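Local coordinates for protein FOKI restriction endonuclease (Planomicrobium okeanokoites, PDB 2FOK) that recognises a specific DNA sequence and, as a metal-dependent type IIS restriction endonuclease, cleaves the double strand at a distance from that site, at residues A[63-68]-A[126-131]; A[158-163]-A[289-294]; A[338-343]-A[397-402]; A[309-314]-A[372-377]. One frame throughout, in Å; residues are numbered along the deposited sequence.

Contact 1: A[63-68]-A[126-131]; sequences DLIYTY and SDSFVI
Tyr66 and Phe129 form an antiparallel hydrogen-bonded pair: Phe129 N donates to Tyr66 O at 2.8 Å, and Tyr66 N returns a longer bond to Phe129 O (3.2 Å). Tyr68 N to Asp127 O (2.8 Å) continues the pairing past the non-hydrogen-bonded pair Thr67–Ser128, whose CA atoms are only 4.0 Å apart. Toward the other end a water bridges the backbones, donating to Leu64 O and accepting from Ile131 N.

Among the polar side chains, Ser128 OG stands beside its own backbone N (chi1 -58°), which lets it reach back to Ser126 O at 2.7 Å, approaching from above the carbonyl plane. Thr67 CG2 rests against this hydroxyl, 3.4 Å from Ser128 OG. The Asp127 carboxylate lies beside Tyr68 CB, its oxygens held by Arg6 and Tyr122.

The apolar contacts fall into two groups. Ile65 lays CG1 and CD1 against Ser128 CB, and its CD1 meets Val130 CG1 at 3.8 Å. Next to the Tyr66–Phe129 pair, Tyr68 CD2 comes in at the edge of the Phe129 ring, 3.6 Å from CE1, the two rings forming an oblique pair with planes 54° apart.

Strand 128-131 is the middle of a three-stranded antiparallel sheet, between 66-67 and 120-123, with a G1 bulge where Asp127 and Ser128 both face Ile123. This 1-3-2 order is consistent with a winged-helix domain; Tyr66 packs on helices 32-45 and 49-60, while Tyr68 OH bonds Asp108 of helix 104-116.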
# COMPACT_ATOMS: atom_id res chain seq x y z
N ASP A 63 -28.64 0.30 -26.04
CA ASP A 63 -27.33 0.85 -25.72
C ASP A 63 -27.16 0.61 -24.24
O ASP A 63 -27.75 1.29 -23.41
CB ASP A 63 -27.31 2.35 -26.04
CG ASP A 63 -27.42 2.63 -27.53
OD1 ASP A 63 -26.85 1.84 -28.32
OD2 ASP A 63 -28.07 3.62 -27.91
N LEU A 64 -26.35 -0.38 -23.92
CA LEU A 64 -26.11 -0.80 -22.55
C LEU A 64 -25.19 0.08 -21.72
O LEU A 64 -24.05 0.38 -22.10
CB LEU A 64 -25.58 -2.24 -22.54
CG LEU A 64 -26.55 -3.30 -23.07
CD1 LEU A 64 -25.78 -4.58 -23.43
CD2 LEU A 64 -27.61 -3.58 -22.01
N ILE A 65 -25.70 0.48 -20.57
CA ILE A 65 -24.97 1.28 -19.62
C ILE A 65 -25.46 0.79 -18.26
O ILE A 65 -26.66 0.59 -18.07
CB ILE A 65 -25.26 2.79 -19.82
CG1 ILE A 65 -24.66 3.61 -18.66
CG2 ILE A 65 -26.77 3.03 -19.93
CD1 ILE A 65 -24.13 4.97 -19.07
N TYR A 66 -24.53 0.53 -17.35
CA TYR A 66 -24.89 0.03 -16.02
C TYR A 66 -24.29 0.94 -14.94
O TYR A 66 -23.17 1.40 -15.08
CB TYR A 66 -24.36 -1.40 -15.80
CG TYR A 66 -24.75 -2.43 -16.85
CD1 TYR A 66 -26.08 -2.67 -17.18
CD2 TYR A 66 -23.77 -3.20 -17.48
CE1 TYR A 66 -26.44 -3.65 -18.13
CE2 TYR A 66 -24.12 -4.18 -18.43
CZ TYR A 66 -25.45 -4.40 -18.74
OH TYR A 66 -25.78 -5.35 -19.68
N THR A 67 -25.05 1.18 -13.88
CA THR A 67 -24.56 2.02 -12.78
C THR A 67 -23.76 1.14 -11.85
O THR A 67 -23.88 -0.09 -11.88
CB THR A 67 -25.70 2.65 -11.96
OG1 THR A 67 -26.41 1.63 -11.26
CG2 THR A 67 -26.67 3.40 -12.86
N TYR A 68 -22.96 1.76 -11.00
CA TYR A 68 -22.15 1.02 -10.05
C TYR A 68 -23.00 0.01 -9.27
O TYR A 68 -22.66 -1.17 -9.20
CB TYR A 68 -21.47 1.98 -9.07
CG TYR A 68 -20.11 1.51 -8.60
CD1 TYR A 68 -19.99 0.50 -7.64
CD2 TYR A 68 -18.95 2.09 -9.11
CE1 TYR A 68 -18.73 0.07 -7.20
CE2 TYR A 68 -17.69 1.67 -8.69
CZ TYR A 68 -17.59 0.66 -7.73
OH TYR A 68 -16.34 0.25 -7.32
N SER A 126 -22.53 10.12 -13.42
CA SER A 126 -23.59 9.21 -13.81
C SER A 126 -23.35 7.91 -13.03
O SER A 126 -24.22 7.03 -12.98
CB SER A 126 -23.53 8.96 -15.31
OG SER A 126 -24.62 8.19 -15.75
N ASP A 127 -22.16 7.81 -12.44
CA ASP A 127 -21.75 6.65 -11.65
C ASP A 127 -22.01 5.39 -12.46
O ASP A 127 -22.44 4.37 -11.92
CB ASP A 127 -22.56 6.60 -10.35
CG ASP A 127 -21.84 5.87 -9.24
OD1 ASP A 127 -20.59 5.77 -9.29
OD2 ASP A 127 -22.53 5.41 -8.30
N SER A 128 -21.74 5.47 -13.76
CA SER A 128 -21.98 4.36 -14.67
C SER A 128 -20.81 3.95 -15.55
O SER A 128 -19.83 4.68 -15.68
CB SER A 128 -23.18 4.70 -15.57
OG SER A 128 -24.32 4.98 -14.78
N PHE A 129 -20.92 2.77 -16.16
CA PHE A 129 -19.89 2.24 -17.05
C PHE A 129 -20.50 1.75 -18.37
O PHE A 129 -21.69 1.42 -18.44
CB PHE A 129 -19.17 1.03 -16.43
CG PHE A 129 -18.58 1.28 -15.06
CD1 PHE A 129 -19.39 1.44 -13.95
CD2 PHE A 129 -17.20 1.26 -14.88
CE1 PHE A 129 -18.86 1.59 -12.69
CE2 PHE A 129 -16.65 1.41 -13.61
CZ PHE A 129 -17.48 1.57 -12.51
N VAL A 130 -19.65 1.70 -19.39
CA VAL A 130 -20.02 1.19 -20.71
C VAL A 130 -18.76 0.49 -21.23
O VAL A 130 -17.66 0.75 -20.77
CB VAL A 130 -20.43 2.30 -21.72
CG1 VAL A 130 -21.70 2.99 -21.25
CG2 VAL A 130 -19.29 3.30 -21.89
N ILE A 131 -18.93 -0.42 -22.18
CA ILE A 131 -17.81 -1.14 -22.75
C ILE A 131 -17.07 -0.16 -23.66
O ILE A 131 -17.61 0.89 -24.02
CB ILE A 131 -18.33 -2.35 -23.56
CG1 ILE A 131 -17.22 -3.37 -23.77
CG2 ILE A 131 -18.91 -1.89 -24.90
CD1 ILE A 131 -17.70 -4.71 -24.34
O HOH W 1 -21.97 -1.31 -22.65

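Contact 2: A[158-163]-A[289-294]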
# COMPACT_ATOMS: atom_id res chain seq x y z
N SER A 158 -1.23 -0.05 -21.36
CA SER A 158 -1.84 1.26 -21.15
C SER A 158 -2.10 1.45 -19.65
O SER A 158 -2.70 2.44 -19.22
CB SER A 158 -3.18 1.33 -21.88
OG SER A 158 -4.15 0.55 -21.19
N TYR A 159 -1.65 0.47 -18.86
CA TYR A 159 -1.80 0.44 -17.41
C TYR A 159 -0.44 0.80 -16.76
O TYR A 159 0.48 -0.01 -16.73
CB TYR A 159 -2.25 -0.98 -17.00
CG TYR A 159 -2.57 -1.14 -15.54
CD1 TYR A 159 -3.50 -0.31 -14.91
CD2 TYR A 159 -1.89 -2.07 -14.76
CE1 TYR A 159 -3.73 -0.39 -13.56
CE2 TYR A 159 -2.12 -2.16 -13.40
CZ TYR A 159 -3.03 -1.32 -12.80
OH TYR A 159 -3.25 -1.38 -11.45
N PRO A 160 -0.31 2.03 -16.23
CA PRO A 160 0.95 2.45 -15.62
C PRO A 160 1.64 1.51 -14.63
O PRO A 160 2.80 1.17 -14.83
CB PRO A 160 0.63 3.83 -15.01
CG PRO A 160 -0.56 4.31 -15.76
CD PRO A 160 -1.35 3.08 -16.15
N PRO A 161 0.95 1.09 -13.56
CA PRO A 161 1.58 0.18 -12.60
C PRO A 161 2.31 -1.01 -13.21
O PRO A 161 3.37 -1.41 -12.73
CB PRO A 161 0.42 -0.25 -11.70
CG PRO A 161 -0.45 0.98 -11.68
CD PRO A 161 -0.41 1.47 -13.12
N ALA A 162 1.73 -1.58 -14.27
CA ALA A 162 2.35 -2.71 -14.97
C ALA A 162 3.63 -2.21 -15.61
O ALA A 162 4.67 -2.85 -15.54
CB ALA A 162 1.41 -3.26 -16.03
N ILE A 163 3.55 -1.04 -16.23
CA ILE A 163 4.74 -0.46 -16.85
C ILE A 163 5.79 -0.20 -15.77
O ILE A 163 6.97 -0.39 -15.99
CB ILE A 163 4.41 0.86 -17.59
CG1 ILE A 163 3.50 0.56 -18.79
CG2 ILE A 163 5.71 1.53 -18.07
CD1 ILE A 163 3.96 -0.62 -19.64
N LYS A 289 -1.22 5.82 -22.14
CA LYS A 289 -1.59 5.32 -20.81
C LYS A 289 -2.79 6.03 -20.22
O LYS A 289 -2.93 7.24 -20.34
CB LYS A 289 -0.40 5.44 -19.86
CG LYS A 289 0.63 4.33 -20.05
CD LYS A 289 1.77 4.46 -19.06
CE LYS A 289 2.55 5.73 -19.26
NZ LYS A 289 4.00 5.51 -18.93
N ARG A 290 -3.65 5.25 -19.58
CA ARG A 290 -4.87 5.74 -18.95
C ARG A 290 -4.64 6.05 -17.47
O ARG A 290 -4.17 5.19 -16.72
CB ARG A 290 -5.98 4.69 -19.05
CG ARG A 290 -6.77 4.70 -20.36
CD ARG A 290 -8.11 3.98 -20.18
NE ARG A 290 -8.63 3.45 -21.44
CZ ARG A 290 -9.92 3.46 -21.79
NH1 ARG A 290 -10.84 3.98 -20.98
NH2 ARG A 290 -10.30 2.94 -22.95
N VAL A 291 -4.98 7.28 -17.08
CA VAL A 291 -4.82 7.74 -15.69
C VAL A 291 -6.12 8.39 -15.28
O VAL A 291 -6.69 9.18 -16.03
CB VAL A 291 -3.68 8.80 -15.55
CG1 VAL A 291 -3.69 9.40 -14.15
CG2 VAL A 291 -2.32 8.17 -15.87
N TYR A 292 -6.61 8.07 -14.09
CA TYR A 292 -7.85 8.65 -13.62
C TYR A 292 -7.69 9.14 -12.19
O TYR A 292 -6.97 8.55 -11.40
CB TYR A 292 -9.00 7.61 -13.70
CG TYR A 292 -8.51 6.19 -13.87
CD1 TYR A 292 -8.21 5.69 -15.14
CD2 TYR A 292 -8.25 5.39 -12.76
CE1 TYR A 292 -7.65 4.42 -15.30
CE2 TYR A 292 -7.69 4.12 -12.91
CZ TYR A 292 -7.39 3.64 -14.18
OH TYR A 292 -6.81 2.40 -14.33
N TRP A 293 -8.38 10.24 -11.90
CA TRP A 293 -8.41 10.89 -10.61
C TRP A 293 -8.55 9.91 -9.45
O TRP A 293 -7.98 10.11 -8.38
CB TRP A 293 -9.59 11.87 -10.61
CG TRP A 293 -9.73 12.74 -9.41
CD1 TRP A 293 -9.03 13.88 -9.13
CD2 TRP A 293 -10.69 12.59 -8.37
NE1 TRP A 293 -9.50 14.45 -7.98
CE2 TRP A 293 -10.52 13.68 -7.49
CE3 TRP A 293 -11.68 11.63 -8.09
CZ2 TRP A 293 -11.31 13.85 -6.34
CZ3 TRP A 293 -12.47 11.80 -6.95
CH2 TRP A 293 -12.28 12.90 -6.09
N GLU A 294 -9.31 8.84 -9.67
CA GLU A 294 -9.56 7.82 -8.64
C GLU A 294 -8.40 6.89 -8.36
O GLU A 294 -8.50 6.03 -7.50
CB GLU A 294 -10.78 6.97 -9.01
CG GLU A 294 -12.10 7.65 -8.81
CD GLU A 294 -12.56 8.41 -10.04
OE1 GLU A 294 -11.73 8.64 -10.95
OE2 GLU A 294 -13.76 8.77 -10.10
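Ser158 and Lys289 bring their backbones to a CA–CA distance of 4.1 Å, and Arg290 N donates to Ser158 O at 3.0 Å in a nearly straight bond (167°). The same oxygen also takes a CA-H contact from Lys289 CA at 3.5 Å. Two residues on, the Pro160 ring lies beside the opposite carbonyl, with CD 3.6 Å from Arg290 O. The aliphatic part of Lys289 runs past this ring in the opposing sense, CD meeting Pro160 CG at 4.0 Å and lying near Ile163 CG1. Bends at chi3 (-63°) and chi4 then take the chain on to NZ, which forms a salt bridge with Asp369 and a hydrogen bond with Gly355 O. A leucine in its place would probably leave Asp369 without its positive partner and Gly355 O without this donor. Farther on, Tyr292 OH comes to the edge of the Tyr159 ring, 4.2 Å from CE1. The contact fastens the loop between helices 269-279 and 303-319 to the start of helix 160-169 in recognition subdomain 2. One backbone bond joins the two chain segments, while the buried lysine serves two chemistries, its methylenes packing on proline and its ammonium pairing with an acid.

Contact 3: A[338-343]-A[397-402]; sequences DEVIET and LRHKLK
Arg398 O, 3.2 Å from Glu342 CG across the contact, accepts a hydrogen bond from His406 NE2 and a weak one from Lys400 N. The site is a helix-to-helix junction between the D3 domain, of the helix-turn-helix clan, and the cleavage domain, of the PD-(D/E)XK clan. The start of helix 341-352 meets Arg398, the last residue of helix 389-398, and His399, where the chain leaves helical geometry. His399 holds its ring anti to the backbone N (chi1 178°), directing ND1 at the Glu342 carboxylate in a His-carboxylate hydrogen bond. Glu342 OE2 is placed at the ring edge, but the exact geometry of that bond is doubtful, because OE2 is modelled too close to a neighbouring atom. An alanine in place of Glu342 would probably leave His399 ND1 without its acceptor, free the ring to turn, and uncover Arg398 O on this side. The Arg398 chain bends at chi3 and brings CD to 3.4 Å from Glu342 O. Thr343 OG1, bonded to Ser395 OG, lies at the guanidinium edge 3.7 Å from Arg398 NE, a buried nitrogen with no hydrogen-bond partner in the model.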
# COMPACT_ATOMS: atom_id res chain seq x y z
N ASP A 338 -2.41 26.19 -2.42
CA ASP A 338 -1.21 26.66 -1.74
C ASP A 338 -0.40 25.52 -1.16
O ASP A 338 -0.61 25.10 -0.01
CB ASP A 338 -1.60 27.62 -0.62
CG ASP A 338 -0.90 28.94 -0.73
OD1 ASP A 338 0.35 28.94 -0.87
OD2 ASP A 338 -1.58 29.98 -0.67
N GLU A 339 0.56 25.02 -1.93
CA GLU A 339 1.39 23.91 -1.49
C GLU A 339 2.84 24.30 -1.26
O GLU A 339 3.32 25.31 -1.78
CB GLU A 339 1.32 22.78 -2.52
CG GLU A 339 0.72 21.49 -2.00
CD GLU A 339 -0.47 21.74 -1.10
OE1 GLU A 339 -1.61 21.85 -1.62
OE2 GLU A 339 -0.27 21.82 0.13
N VAL A 340 3.54 23.49 -0.46
CA VAL A 340 4.95 23.71 -0.15
C VAL A 340 5.76 22.84 -1.10
O VAL A 340 5.35 21.73 -1.43
CB VAL A 340 5.24 23.31 1.32
CG1 VAL A 340 6.71 23.00 1.50
CG2 VAL A 340 4.80 24.43 2.25
N ILE A 341 6.92 23.34 -1.53
CA ILE A 341 7.77 22.61 -2.48
C ILE A 341 7.97 21.11 -2.23
O ILE A 341 7.99 20.32 -3.18
CB ILE A 341 9.19 23.27 -2.60
CG1 ILE A 341 9.08 24.70 -3.13
CG2 ILE A 341 10.06 22.45 -3.54
CD1 ILE A 341 8.66 24.82 -4.58
N GLU A 342 8.14 20.70 -0.97
CA GLU A 342 8.36 19.27 -0.70
C GLU A 342 7.12 18.39 -0.73
O GLU A 342 7.22 17.17 -0.78
CB GLU A 342 9.11 19.08 0.62
CG GLU A 342 8.84 20.15 1.65
CD GLU A 342 9.78 21.32 1.51
OE1 GLU A 342 11.01 21.13 1.65
OE2 GLU A 342 9.28 22.43 1.26
N THR A 343 5.94 19.00 -0.68
CA THR A 343 4.71 18.22 -0.77
C THR A 343 4.56 17.92 -2.25
O THR A 343 4.20 16.80 -2.64
CB THR A 343 3.48 19.03 -0.30
OG1 THR A 343 3.40 19.02 1.13
CG2 THR A 343 2.20 18.42 -0.86
N LEU A 397 5.65 19.03 8.53
CA LEU A 397 6.82 18.19 8.78
C LEU A 397 7.69 17.84 7.57
O LEU A 397 8.86 17.48 7.72
CB LEU A 397 6.37 16.90 9.49
CG LEU A 397 5.73 17.05 10.88
CD1 LEU A 397 5.22 15.69 11.35
CD2 LEU A 397 6.75 17.60 11.87
N ARG A 398 7.11 17.92 6.37
CA ARG A 398 7.87 17.63 5.15
C ARG A 398 8.73 18.85 4.87
O ARG A 398 9.86 18.74 4.38
CB ARG A 398 6.93 17.38 3.97
CG ARG A 398 6.96 15.93 3.49
CD ARG A 398 6.22 15.74 2.18
NE ARG A 398 4.78 15.85 2.37
CZ ARG A 398 3.97 14.82 2.52
NH1 ARG A 398 4.45 13.58 2.50
NH2 ARG A 398 2.67 15.03 2.67
N HIS A 399 8.18 20.02 5.18
CA HIS A 399 8.87 21.29 5.02
C HIS A 399 9.38 21.71 6.40
O HIS A 399 8.97 22.73 6.95
CB HIS A 399 7.91 22.34 4.50
CG HIS A 399 8.51 23.69 4.32
ND1 HIS A 399 9.29 24.03 3.24
CD2 HIS A 399 8.47 24.79 5.11
CE1 HIS A 399 9.71 25.27 3.36
NE2 HIS A 399 9.22 25.76 4.49
N LYS A 400 10.27 20.91 6.97
CA LYS A 400 10.79 21.21 8.30
C LYS A 400 11.85 20.18 8.65
O LYS A 400 12.93 20.53 9.09
CB LYS A 400 9.67 21.17 9.34
CG LYS A 400 10.02 21.84 10.65
CD LYS A 400 9.24 21.25 11.81
CE LYS A 400 8.49 22.34 12.55
NZ LYS A 400 7.98 23.39 11.61
N LEU A 401 11.51 18.91 8.45
CA LEU A 401 12.43 17.82 8.73
C LEU A 401 13.23 17.61 7.45
O LEU A 401 12.79 16.93 6.53
CB LEU A 401 11.66 16.55 9.12
CG LEU A 401 10.58 16.63 10.22
CD1 LEU A 401 10.30 15.23 10.75
CD2 LEU A 401 11.01 17.55 11.38
N LYS A 402 14.41 18.22 7.40
CA LYS A 402 15.30 18.16 6.23
C LYS A 402 16.17 16.91 6.14
O LYS A 402 16.93 16.76 5.19
CB LYS A 402 16.19 19.40 6.21

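Contact 4: A[309-314]-A[372-377]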
# COMPACT_ATOMS: atom_id res chain seq x y z
N ARG A 309 -5.04 17.56 -6.06
CA ARG A 309 -3.70 18.15 -6.04
C ARG A 309 -2.74 17.39 -6.97
O ARG A 309 -2.02 18.00 -7.75
CB ARG A 309 -3.16 18.15 -4.60
CG ARG A 309 -2.01 19.10 -4.34
CD ARG A 309 -0.98 18.42 -3.46
NE ARG A 309 -1.29 18.55 -2.04
CZ ARG A 309 -1.20 17.57 -1.13
NH1 ARG A 309 -0.81 16.35 -1.47
NH2 ARG A 309 -1.50 17.84 0.13
N ARG A 310 -2.72 16.07 -6.87
CA ARG A 310 -1.86 15.29 -7.74
C ARG A 310 -2.35 15.35 -9.19
O ARG A 310 -1.55 15.31 -10.11
CB ARG A 310 -1.79 13.84 -7.25
CG ARG A 310 -0.86 13.67 -6.05
CD ARG A 310 -1.08 12.36 -5.30
NE ARG A 310 -0.28 12.32 -4.08
CZ ARG A 310 -0.47 11.47 -3.08
NH1 ARG A 310 -1.44 10.57 -3.13
NH2 ARG A 310 0.29 11.54 -2.00
N ALA A 311 -3.66 15.47 -9.38
CA ALA A 311 -4.24 15.54 -10.72
C ALA A 311 -3.81 16.82 -11.43
O ALA A 311 -3.44 16.80 -12.61
CB ALA A 311 -5.76 15.49 -10.64
N LEU A 312 -3.87 17.92 -10.70
CA LEU A 312 -3.48 19.22 -11.23
C LEU A 312 -1.98 19.33 -11.49
O LEU A 312 -1.55 20.11 -12.33
CB LEU A 312 -3.94 20.31 -10.26
CG LEU A 312 -5.46 20.45 -10.23
CD1 LEU A 312 -5.88 21.45 -9.17
CD2 LEU A 312 -5.92 20.88 -11.62
N ILE A 313 -1.16 18.57 -10.76
CA ILE A 313 0.27 18.63 -11.02
C ILE A 313 0.55 17.86 -12.31
O ILE A 313 1.41 18.25 -13.10
CB ILE A 313 1.11 18.02 -9.87
CG1 ILE A 313 0.84 18.74 -8.55
CG2 ILE A 313 2.58 18.18 -10.19
CD1 ILE A 313 1.24 17.93 -7.31
N LEU A 314 -0.17 16.77 -12.52
CA LEU A 314 -0.01 15.98 -13.74
C LEU A 314 -0.30 16.89 -14.94
O LEU A 314 0.47 16.93 -15.90
CB LEU A 314 -1.00 14.82 -13.74
CG LEU A 314 -0.53 13.39 -14.05
CD1 LEU A 314 -1.74 12.51 -14.30
CD2 LEU A 314 0.41 13.36 -15.23
N LEU A 372 -3.55 10.04 -21.70
CA LEU A 372 -4.81 10.51 -22.28
C LEU A 372 -5.54 11.48 -21.35
O LEU A 372 -5.13 11.72 -20.22
CB LEU A 372 -5.74 9.33 -22.61
CG LEU A 372 -5.33 8.49 -23.81
CD1 LEU A 372 -5.65 7.03 -23.53
CD2 LEU A 372 -6.04 8.98 -25.09
N GLN A 373 -6.65 12.02 -21.85
CA GLN A 373 -7.47 12.97 -21.11
C GLN A 373 -8.35 12.35 -20.04
O GLN A 373 -9.24 11.55 -20.34
CB GLN A 373 -8.36 13.76 -22.09
CG GLN A 373 -9.41 12.92 -22.80
CD GLN A 373 -10.42 13.75 -23.57
OE1 GLN A 373 -11.52 13.28 -23.87
NE2 GLN A 373 -10.06 14.99 -23.89
N PHE A 374 -8.10 12.71 -18.79
CA PHE A 374 -8.89 12.22 -17.66
C PHE A 374 -9.62 13.40 -17.05
O PHE A 374 -9.15 14.53 -17.11
CB PHE A 374 -7.98 11.58 -16.61
CG PHE A 374 -6.90 12.49 -16.11
CD1 PHE A 374 -5.77 12.73 -16.87
CD2 PHE A 374 -7.01 13.08 -14.85
CE1 PHE A 374 -4.74 13.55 -16.40
CE2 PHE A 374 -5.99 13.90 -14.37
CZ PHE A 374 -4.86 14.14 -15.14
N VAL A 375 -10.77 13.15 -16.44
CA VAL A 375 -11.53 14.24 -15.85
C VAL A 375 -11.38 14.37 -14.34
O VAL A 375 -11.38 13.38 -13.61
CB VAL A 375 -13.04 14.09 -16.16
CG1 VAL A 375 -13.65 13.00 -15.30
CG2 VAL A 375 -13.74 15.42 -15.92
N ILE A 376 -11.21 15.61 -13.88
CA ILE A 376 -11.12 15.89 -12.45
C ILE A 376 -12.57 16.25 -12.17
O ILE A 376 -13.05 17.29 -12.61
CB ILE A 376 -10.25 17.14 -12.13
CG1 ILE A 376 -8.79 16.88 -12.49
CG2 ILE A 376 -10.34 17.46 -10.66
CD1 ILE A 376 -7.85 17.99 -12.04
N PRO A 377 -13.29 15.39 -11.44
CA PRO A 377 -14.71 15.62 -11.11
C PRO A 377 -14.96 16.76 -10.13
O PRO A 377 -14.13 17.05 -9.27
CB PRO A 377 -15.15 14.27 -10.54
CG PRO A 377 -13.90 13.71 -9.94
CD PRO A 377 -12.79 14.13 -10.86
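Ile376 drives its CD1 methyl against helix 303-319, where it lies 3.5 Å from Ala311 CB and also 3.5 Å from Leu312 CD2. Its CG1 stands beside the backbone N (chi1 -67°), and the extended chain beyond it brings the terminal methyl down onto the helix. The small Ala311 side chain allows this close approach, while Leu312 meets the isoleucine at about a right angle. Phe374, two residues earlier, packs as closely on Leu314, its CZ touching CD1 of that leucine at 3.6 Å. Its other side is looser: CE2 is 4.1 Å from Ala311 CB, and Ala311 O lies at the ring edge, near its plane. Phe374 as a whole remains partly exposed. While Phe374 and Ile376 face the helix, Leu372, Gln373 and Val375 form the exposed side of the loop. The helix is also packed within the D3 domain, Leu314 touching Leu351, Leu312 touching Leu332 and Ile313 touching Ile328. Between the two segments the contact is essentially apolar, without hydrogen bonds. In the absence of directional bonds, shape complementarity probably sets how the extended loop lies on the helix, and burial of methyls and a ring probably supplies the holding force.

Contacts 1 and 2 follow one another along the chain, before contacts 3 and 4, whose segments alternate. Contact 1 lies in recognition subdomain 1, with its centre about 20 Å from that of contact 2. Contacts 2 and 4 touch, their centres about 12 Å apart: Lys289 O probably accepts from Leu372 N, and Val291 packs on Leu314, so loops 289-294 and 372-377 run together beside helix 303-319. Contact 4 reaches contact 3 through Arg309, which packs on Thr343 and makes a long, weak ion pair with Glu339. Contact 3 joins the D3 and cleavage domains, while contact 1, in the first recognition subdomain, is about 41 Å away between centres.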